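Local coordinates for uncharacterized protein (Legionella longbeachae NSW150, PDB 4JZA) that probably removes the 3-phosphate from phosphatidylinositol 3-phosphate, acting as a phosphoinositide phosphatase in lipid metabolism at the interface between pathogen and host, at residues W228-K232 against L277-L281; L242-V246 against R268-P274; H377-R381 against H394-L399. Residue numbers count along the deposited sequence, not the author numbering.

Interaction 1: residues W228-K232 against L277-L281; sequences WASIK and LDKKL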
loop_
_atom_site.group_PDB
_atom_site.type_symbol
_atom_site.label_atom_id
_atom_site.label_comp_id
_atom_site.label_asym_id
_atom_site.label_seq_id
_atom_site.Cartn_x
_atom_site.Cartn_y
_atom_site.Cartn_z
ATOM N N TRP A 228 -43.425 1.278 -12.230
ATOM C CA TRP A 228 -42.908 -0.094 -12.269
ATOM C C TRP A 228 -44.020 -1.118 -12.355
ATOM O O TRP A 228 -44.119 -1.829 -13.354
ATOM C CB TRP A 228 -42.028 -0.385 -11.047
ATOM C CG TRP A 228 -41.486 -1.825 -10.962
ATOM C CD1 TRP A 228 -41.567 -2.670 -9.890
ATOM C CD2 TRP A 228 -40.780 -2.556 -11.992
ATOM N NE1 TRP A 228 -40.959 -3.871 -10.180
ATOM C CE2 TRP A 228 -40.464 -3.826 -11.460
ATOM C CE3 TRP A 228 -40.394 -2.256 -13.322
ATOM C CZ2 TRP A 228 -39.775 -4.804 -12.209
ATOM C CZ3 TRP A 228 -39.701 -3.237 -14.073
ATOM C CH2 TRP A 228 -39.401 -4.488 -13.508
ATOM N N ALA A 229 -44.859 -1.191 -11.322
ATOM C CA ALA A 229 -46.029 -2.070 -11.357
ATOM C C ALA A 229 -46.955 -1.787 -12.563
ATOM O O ALA A 229 -47.816 -2.603 -12.876
ATOM C CB ALA A 229 -46.795 -1.995 -10.047
ATOM N N SER A 230 -46.750 -0.652 -13.239
ATOM C CA SER A 230 -47.330 -0.375 -14.571
ATOM C C SER A 230 -46.644 -1.143 -15.720
ATOM O O SER A 230 -47.317 -1.681 -16.609
ATOM C CB SER A 230 -47.262 1.133 -14.887
ATOM O OG SER A 230 -47.193 1.387 -16.288
ATOM N N ILE A 231 -45.308 -1.120 -15.731
ATOM C CA ILE A 231 -44.495 -1.840 -16.728
ATOM C C ILE A 231 -44.653 -3.360 -16.582
ATOM O O ILE A 231 -44.556 -4.100 -17.559
ATOM C CB ILE A 231 -43.000 -1.423 -16.632
ATOM C CG1 ILE A 231 -42.826 0.027 -17.096
ATOM C CG2 ILE A 231 -42.100 -2.304 -17.491
ATOM C CD1 ILE A 231 -41.553 0.669 -16.598
ATOM N N LYS A 232 -44.922 -3.818 -15.368
ATOM C CA LYS A 232 -45.173 -5.241 -15.122
ATOM C C LYS A 232 -46.525 -5.744 -15.641
ATOM O O LYS A 232 -46.748 -6.944 -15.745
ATOM C CB LYS A 232 -45.051 -5.545 -13.632
ATOM C CG LYS A 232 -43.601 -5.538 -13.143
ATOM C CD LYS A 232 -43.434 -5.397 -11.630
ATOM C CE LYS A 232 -44.451 -6.175 -10.814
ATOM N NZ LYS A 232 -44.975 -5.325 -9.711
ATOM N N LEU A 277 -36.289 -9.021 -6.704
ATOM C CA LEU A 277 -36.409 -7.639 -7.174
ATOM C C LEU A 277 -37.533 -6.838 -6.487
ATOM O O LEU A 277 -37.269 -5.788 -5.902
ATOM C CB LEU A 277 -36.563 -7.598 -8.699
ATOM C CG LEU A 277 -36.452 -6.229 -9.391
ATOM C CD1 LEU A 277 -35.814 -6.346 -10.773
ATOM C CD2 LEU A 277 -37.807 -5.535 -9.509
ATOM N N ASP A 278 -38.777 -7.314 -6.581
ATOM C CA ASP A 278 -39.950 -6.605 -5.988
ATOM C C ASP A 278 -39.901 -6.503 -4.473
ATOM O O ASP A 278 -40.463 -5.585 -3.908
ATOM C CB ASP A 278 -41.299 -7.224 -6.423
ATOM C CG ASP A 278 -41.892 -6.540 -7.662
ATOM O OD1 ASP A 278 -41.966 -5.289 -7.696
ATOM O OD2 ASP A 278 -42.276 -7.252 -8.617
ATOM N N LYS A 279 -39.221 -7.439 -3.827
ATOM C CA LYS A 279 -39.072 -7.406 -2.375
ATOM C C LYS A 279 -38.177 -6.253 -1.975
ATOM O O LYS A 279 -38.482 -5.479 -1.073
ATOM C CB LYS A 279 -38.453 -8.710 -1.892
ATOM C CG LYS A 279 -38.280 -8.779 -0.394
ATOM C CD LYS A 279 -37.488 -10.011 0.002
ATOM C CE LYS A 279 -37.739 -10.344 1.464
ATOM N NZ LYS A 279 -36.632 -11.150 2.051
ATOM N N LYS A 280 -37.061 -6.146 -2.689
ATOM C CA LYS A 280 -36.059 -5.126 -2.414
ATOM C C LYS A 280 -36.616 -3.732 -2.635
ATOM O O LYS A 280 -36.306 -2.809 -1.896
ATOM C CB LYS A 280 -34.819 -5.357 -3.282
ATOM C CG LYS A 280 -33.873 -6.367 -2.664
ATOM C CD LYS A 280 -32.813 -6.826 -3.646
ATOM C CE LYS A 280 -31.830 -7.739 -2.942
ATOM N NZ LYS A 280 -30.869 -8.299 -3.928
ATOM N N LEU A 281 -37.425 -3.580 -3.671
ATOM C CA LEU A 281 -38.098 -2.321 -3.906
ATOM C C LEU A 281 -38.918 -1.883 -2.687
ATOM O O LEU A 281 -38.757 -0.751 -2.235
ATOM C CB LEU A 281 -38.969 -2.390 -5.177
ATOM C CG LEU A 281 -38.195 -2.487 -6.484
ATOM C CD1 LEU A 281 -39.172 -2.568 -7.650
ATOM C CD2 LEU A 281 -37.269 -1.287 -6.656
#

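Interaction 2: residues L242-V246 against R268-P274; sequences LQQIV and RILAADP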
loop_
_atom_site.group_PDB
_atom_site.type_symbol
_atom_site.label_atom_id
_atom_site.label_comp_id
_atom_site.label_asym_id
_atom_site.label_seq_id
_atom_site.Cartn_x
_atom_site.Cartn_y
_atom_site.Cartn_z
ATOM N N LEU A 242 -35.001 -8.325 -18.442
ATOM C CA LEU A 242 -34.004 -8.224 -17.361
ATOM C C LEU A 242 -32.673 -8.882 -17.661
ATOM O O LEU A 242 -31.633 -8.445 -17.168
ATOM C CB LEU A 242 -34.540 -8.856 -16.087
ATOM C CG LEU A 242 -35.828 -8.252 -15.531
ATOM C CD1 LEU A 242 -36.273 -9.040 -14.317
ATOM C CD2 LEU A 242 -35.647 -6.786 -15.178
ATOM N N GLN A 243 -32.701 -9.943 -18.455
ATOM C CA GLN A 243 -31.475 -10.636 -18.797
ATOM C C GLN A 243 -30.717 -9.956 -19.911
ATOM O O GLN A 243 -29.544 -10.253 -20.106
ATOM C CB GLN A 243 -31.757 -12.077 -19.149
ATOM C CG GLN A 243 -32.406 -12.803 -17.983
ATOM C CD GLN A 243 -31.989 -14.250 -17.885
ATOM O OE1 GLN A 243 -31.481 -14.827 -18.846
ATOM N NE2 GLN A 243 -32.225 -14.855 -16.731
ATOM N N GLN A 244 -31.389 -9.067 -20.651
ATOM C CA GLN A 244 -30.713 -8.149 -21.592
ATOM C C GLN A 244 -29.992 -7.044 -20.832
ATOM O O GLN A 244 -29.023 -6.458 -21.331
ATOM C CB GLN A 244 -31.708 -7.489 -22.546
ATOM C CG GLN A 244 -32.124 -8.338 -23.729
ATOM C CD GLN A 244 -33.253 -7.702 -24.509
ATOM O OE1 GLN A 244 -33.171 -7.557 -25.722
ATOM N NE2 GLN A 244 -34.313 -7.307 -23.814
ATOM N N ILE A 245 -30.502 -6.754 -19.636
ATOM C CA ILE A 245 -29.980 -5.695 -18.790
ATOM C C ILE A 245 -28.746 -6.156 -18.028
ATOM O O ILE A 245 -27.711 -5.491 -18.074
ATOM C CB ILE A 245 -31.062 -5.199 -17.819
ATOM C CG1 ILE A 245 -32.202 -4.575 -18.639
ATOM C CG2 ILE A 245 -30.462 -4.221 -16.818
ATOM C CD1 ILE A 245 -33.433 -4.165 -17.854
ATOM N N VAL A 246 -28.847 -7.293 -17.346
ATOM C CA VAL A 246 -27.664 -7.903 -16.744
ATOM C C VAL A 246 -26.557 -8.130 -17.792
ATOM O O VAL A 246 -25.401 -7.821 -17.520
ATOM C CB VAL A 246 -27.975 -9.199 -15.950
ATOM C CG1 VAL A 246 -28.504 -10.308 -16.851
ATOM C CG2 VAL A 246 -26.738 -9.680 -15.200
ATOM N N ARG A 268 -30.319 -1.878 -13.024
ATOM C CA ARG A 268 -29.198 -2.675 -13.541
ATOM C C ARG A 268 -28.694 -3.681 -12.514
ATOM O O ARG A 268 -28.357 -4.807 -12.849
ATOM C CB ARG A 268 -28.052 -1.777 -14.002
ATOM C CG ARG A 268 -26.904 -2.522 -14.681
ATOM C CD ARG A 268 -25.748 -1.595 -15.001
ATOM N NE ARG A 268 -26.222 -0.348 -15.592
ATOM C CZ ARG A 268 -26.647 -0.212 -16.851
ATOM N NH1 ARG A 268 -26.666 -1.247 -17.680
ATOM N NH2 ARG A 268 -27.054 0.982 -17.291
ATOM N N ILE A 269 -28.672 -3.286 -11.260
ATOM C CA ILE A 269 -28.223 -4.182 -10.217
ATOM C C ILE A 269 -29.272 -5.191 -9.776
ATOM O O ILE A 269 -28.941 -6.330 -9.436
ATOM C CB ILE A 269 -27.768 -3.380 -9.003
ATOM C CG1 ILE A 269 -26.491 -2.620 -9.378
ATOM C CG2 ILE A 269 -27.545 -4.297 -7.822
ATOM C CD1 ILE A 269 -26.434 -1.202 -8.862
ATOM N N LEU A 270 -30.533 -4.773 -9.766
ATOM C CA LEU A 270 -31.610 -5.632 -9.259
ATOM C C LEU A 270 -31.953 -6.707 -10.291
ATOM O O LEU A 270 -32.323 -7.813 -9.925
ATOM C CB LEU A 270 -32.849 -4.796 -8.880
ATOM C CG LEU A 270 -32.760 -3.928 -7.609
ATOM C CD1 LEU A 270 -34.021 -3.111 -7.388
ATOM C CD2 LEU A 270 -32.495 -4.775 -6.388
ATOM N N ALA A 271 -31.781 -6.377 -11.574
ATOM C CA ALA A 271 -32.074 -7.287 -12.691
ATOM C C ALA A 271 -31.222 -8.541 -12.710
ATOM O O ALA A 271 -31.541 -9.496 -13.422
ATOM C CB ALA A 271 -31.916 -6.553 -14.020
ATOM N N ALA A 272 -30.128 -8.530 -11.958
ATOM C CA ALA A 272 -29.246 -9.680 -11.883
ATOM C C ALA A 272 -29.837 -10.817 -11.068
ATOM O O ALA A 272 -29.329 -11.936 -11.151
ATOM C CB ALA A 272 -27.917 -9.276 -11.295
ATOM N N ASP A 273 -30.894 -10.542 -10.294
ATOM C CA ASP A 273 -31.580 -11.581 -9.509
ATOM C C ASP A 273 -33.076 -11.296 -9.380
ATOM O O ASP A 273 -33.547 -10.892 -8.311
ATOM C CB ASP A 273 -30.944 -11.708 -8.127
ATOM C CG ASP A 273 -31.662 -12.717 -7.243
ATOM O OD1 ASP A 273 -32.142 -13.744 -7.769
ATOM O OD2 ASP A 273 -31.766 -12.469 -6.027
ATOM N N PRO A 274 -33.833 -11.523 -10.467
ATOM C CA PRO A 274 -35.236 -11.075 -10.572
ATOM C C PRO A 274 -36.149 -11.568 -9.456
ATOM O O PRO A 274 -37.184 -10.946 -9.194
ATOM C CB PRO A 274 -35.694 -11.640 -11.929
ATOM C CG PRO A 274 -34.432 -11.774 -12.722
ATOM C CD PRO A 274 -33.364 -12.139 -11.724
#

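Interaction 3: residues H377-R381 against H394-L399; sequences HIATR and HSDSNL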
loop_
_atom_site.group_PDB
_atom_site.type_symbol
_atom_site.label_atom_id
_atom_site.label_comp_id
_atom_site.label_asym_id
_atom_site.label_seq_id
_atom_site.Cartn_x
_atom_site.Cartn_y
_atom_site.Cartn_z
ATOM N N HIS A 377 -1.654 -4.186 -12.738
ATOM C CA HIS A 377 -2.761 -4.784 -13.448
ATOM C C HIS A 377 -3.860 -3.748 -13.595
ATOM O O HIS A 377 -4.058 -3.002 -12.718
ATOM C CB HIS A 377 -3.294 -6.014 -12.689
ATOM C CG HIS A 377 -4.051 -6.960 -13.569
ATOM N ND1 HIS A 377 -5.403 -6.857 -13.772
ATOM C CD2 HIS A 377 -3.631 -7.975 -14.354
ATOM C CE1 HIS A 377 -5.790 -7.792 -14.614
ATOM N NE2 HIS A 377 -4.734 -8.495 -14.972
ATOM N N ILE A 378 -4.555 -3.698 -14.715
ATOM C CA ILE A 378 -5.596 -2.656 -14.946
ATOM C C ILE A 378 -6.773 -2.741 -13.964
ATOM O O ILE A 378 -7.444 -1.753 -13.707
ATOM C CB ILE A 378 -6.167 -2.713 -16.389
ATOM C CG1 ILE A 378 -6.603 -4.135 -16.773
ATOM C CG2 ILE A 378 -5.141 -2.239 -17.412
ATOM C CD1 ILE A 378 -7.596 -4.148 -17.906
ATOM N N ALA A 379 -7.002 -3.923 -13.406
ATOM C CA ALA A 379 -8.090 -4.114 -12.457
ATOM C C ALA A 379 -7.535 -3.986 -11.062
ATOM O O ALA A 379 -6.344 -4.246 -10.826
ATOM C CB ALA A 379 -8.712 -5.475 -12.641
ATOM N N THR A 380 -8.376 -3.593 -10.117
ATOM C CA THR A 380 -7.853 -3.326 -8.769
ATOM C C THR A 380 -8.194 -4.421 -7.760
ATOM O O THR A 380 -9.342 -4.681 -7.489
ATOM C CB THR A 380 -8.255 -1.933 -8.269
ATOM O OG1 THR A 380 -7.941 -1.837 -6.887
ATOM C CG2 THR A 380 -9.739 -1.674 -8.496
ATOM N N ARG A 381 -7.169 -5.075 -7.225
ATOM C CA ARG A 381 -7.339 -5.998 -6.101
ATOM C C ARG A 381 -7.930 -5.333 -4.838
ATOM O O ARG A 381 -8.467 -6.012 -3.974
ATOM C CB ARG A 381 -5.987 -6.648 -5.732
ATOM C CG ARG A 381 -4.992 -5.669 -5.121
ATOM C CD ARG A 381 -3.733 -6.357 -4.616
ATOM N NE ARG A 381 -4.055 -7.423 -3.666
ATOM C CZ ARG A 381 -3.319 -8.526 -3.452
ATOM N NH1 ARG A 381 -2.169 -8.782 -4.114
ATOM N NH2 ARG A 381 -3.771 -9.427 -2.570
ATOM N N HIS A 394 -12.492 1.755 -12.629
ATOM C CA HIS A 394 -11.060 1.429 -12.539
ATOM C C HIS A 394 -10.506 0.671 -13.764
ATOM O O HIS A 394 -9.517 1.103 -14.384
ATOM C CB HIS A 394 -10.771 0.636 -11.258
ATOM C CG HIS A 394 -10.783 1.469 -10.026
ATOM N ND1 HIS A 394 -9.632 1.805 -9.354
ATOM C CD2 HIS A 394 -11.796 2.062 -9.355
ATOM C CE1 HIS A 394 -9.939 2.549 -8.305
ATOM N NE2 HIS A 394 -11.245 2.729 -8.286
ATOM N N SER A 395 -11.117 -0.458 -14.107
ATOM C CA SER A 395 -10.604 -1.224 -15.220
ATOM C C SER A 395 -10.745 -0.471 -16.534
ATOM O O SER A 395 -9.802 -0.393 -17.322
ATOM C CB SER A 395 -11.229 -2.615 -15.263
ATOM O OG SER A 395 -12.612 -2.553 -15.516
ATOM N N ASP A 396 -11.885 0.160 -16.763
ATOM C CA ASP A 396 -12.074 0.904 -18.029
ATOM C C ASP A 396 -11.075 2.040 -18.134
ATOM O O ASP A 396 -10.363 2.189 -19.132
ATOM C CB ASP A 396 -13.480 1.553 -18.152
ATOM C CG ASP A 396 -14.644 0.549 -18.337
ATOM O OD1 ASP A 396 -14.476 -0.562 -18.901
ATOM O OD2 ASP A 396 -15.760 0.930 -17.911
ATOM N N SER A 397 -11.080 2.882 -17.113
ATOM C CA SER A 397 -10.284 4.075 -17.125
ATOM C C SER A 397 -8.837 3.712 -17.246
ATOM O O SER A 397 -8.099 4.395 -17.952
ATOM C CB SER A 397 -10.529 4.959 -15.882
ATOM O OG SER A 397 -11.714 5.780 -15.987
ATOM N N ASN A 398 -8.430 2.629 -16.589
ATOM C CA ASN A 398 -7.014 2.177 -16.633
ATOM C C ASN A 398 -6.648 1.538 -17.977
ATOM O O ASN A 398 -5.589 1.803 -18.560
ATOM C CB ASN A 398 -6.686 1.203 -15.477
ATOM C CG ASN A 398 -6.526 1.904 -14.145
ATOM O OD1 ASN A 398 -6.289 3.113 -14.080
ATOM N ND2 ASN A 398 -6.679 1.155 -13.072
ATOM N N LEU A 399 -7.543 0.718 -18.494
ATOM C CA LEU A 399 -7.323 0.189 -19.829
ATOM C C LEU A 399 -7.148 1.324 -20.863
ATOM O O LEU A 399 -6.224 1.276 -21.646
ATOM C CB LEU A 399 -8.467 -0.726 -20.226
ATOM C CG LEU A 399 -8.401 -1.301 -21.625
ATOM C CD1 LEU A 399 -7.075 -2.070 -21.816
ATOM C CD2 LEU A 399 -9.635 -2.200 -21.817
#

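Interaction 1: residues W228-K232 against L277-L281
Residues 228-232 and 277-281 are single helical turns inside longer helices, 214-234 and 274-288, and they run nearly antiparallel, with a signed crossing angle of -163°. Their local axes come no closer than 13.0 Å, too far for backbone contact, so long side chains span the gap and the two turns bury a modest 182 Å² between them. Each turn keeps its i to i+4 bond, from Lys232 N to Trp228 O at 2.9 Å and from Leu281 N to Leu277 O at 3.1 Å. Trp228, with chi1 in the t well, reaches across with its indole and meets both Leu277 and Leu281. Its CZ2 lies 3.4 Å from Leu277 CD2 and its CD1 3.3 Å from Leu281 CD1, so two leucines one turn apart hold the ring at two places. This is antiparallel helix pairing within the all-helical phosphoinositide phosphatase insertion domain, where the 44 residues linking the segments contain no strand. Leu281 also packs on Phe221, Phe224 and Leu225 earlier in helix 214-234, while Leu238 of helix 238-247 touches Trp228 and Lys232. At the ring edge, Trp228 NE1 gives a weak hydrogen bond of 3.0 Å to Asp278 OD1, bent to 135° at the hydrogen. The same carboxylate forms a salt bridge with Lys232, whose NZ is 3.5 Å from Asp278 OD2 and almost as near Asp278 OD1. The CA-to-CB bond of Asp278 points sideways, but its carboxylate comes nearer the facing helix and so meets Trp228 and Lys232.

Interaction 2: residues L242-V246 against R268-P274
Small residues on one side and branched ones on the other give this contact its close fit. Segment 242-246 is a turn of helix 238-247, and segment 268-274 runs from helix 261-270 through a type I beta turn from Leu270 to Asp273, closed by Asp273 N to Leu270 O at 3.1 Å. Ala271, in that turn, presents a methyl that enters the hollow between Leu242 and Ile245: its CB lies 3.9 Å from Leu242 CD2, 3.9 Å from Ile245 CG2 and 3.7 Å from the carbonyl Leu242 O. Having so short a side chain there lets the backbones close in, with CA atoms 5.1 Å apart for Leu242 and Ala271 and 5.4 Å for Val246 and Ala272. On one flank the Leu242 side chain bulges against the proline ring, its CD1 3.6 Å from Pro274 CB. Ile245 CG2 settles over the helical backbone, 3.8 Å from Arg268 CA, and Val246 CG2 meets Ala272 CB at 4.1 Å on the more exposed flank. The contact sets helix 238-247 against the bend between helices 261-270 and 274-288 of the phosphoinositide phosphatase insertion domain. Behind it, Trp255 and Phe256 of helix 254-257 pack on Ile245, and Phe256 also touches Arg268. The guanidinium of Arg268 has its salt bridge with Glu265, one turn back in its own helix. No hydrogen bond or salt bridge crosses between the segments, so the 340 Å² they bury depend on close apolar packing, with no directional polar bond between them.

Interaction 3: residues H377-R381 against H394-L399
Ile378 lies along one side of helix 388-402, its CB 4.1 Å from Asn398 CB and its CD1 4.2 Å from Leu399 CB; it loses 110 Å² to the helix. The carbonyl of the same residue does the polar work. Ile378 O accepts a nearly straight hydrogen bond from Asn398 ND2 (3.1 Å, 169°) and a CA-H...O contact from Ser395 CA at 3.5 Å. Ala379 and Ser395 draw their CA atoms to 4.7 Å, and the Thr380 methyl CG2 sits 3.6 Å from His394 ND1. Segment 377-381 lies in the loop between strand 365-374 and helix 388-402, part of the beta-alpha-beta crossover to parallel strand 412-416. Backbone hydrogen bonds between His377 and Val551 place it beside the sequence CVSGKDR, probably the CX5R phosphate-binding loop of a cysteine-based phosphatase. Ile378 also touches Ala448 of helix 441-454 and Tyr547 of strand 545-549, and Thr380 OG1 hydrogen-bonds Arg343 O. All the touching residues are buried, so a loop carbonyl lacking a strand or helix partner would be costly there; the amide of Asn398 meets that need, while the Ile378 side chain packs along the helix by apolar contact.

Interactions 1 and 2 belong to one helical unit, the insertion domain, whereas interaction 3 lies in the body of the protein beside the mixed sheet. Helices 214-234 and 238-247 follow each other in the chain, as do 261-270 and 274-288, so interactions 1 and 2 tie two successive helix pairs together. Interaction 2 is nested within the chain loop closed by interaction 1, and the two meet directly: Leu270 packs against Leu277, Lys280 and Leu281. Interaction 3 touches neither. Chemistry follows place. Interaction 1 combines a buried aromatic-aliphatic patch with a partly exposed ion pair, interaction 2 is apolar and partly open, and the fully buried interaction 3 combines apolar packing of a loop residue with a side-chain-to-backbone hydrogen bond.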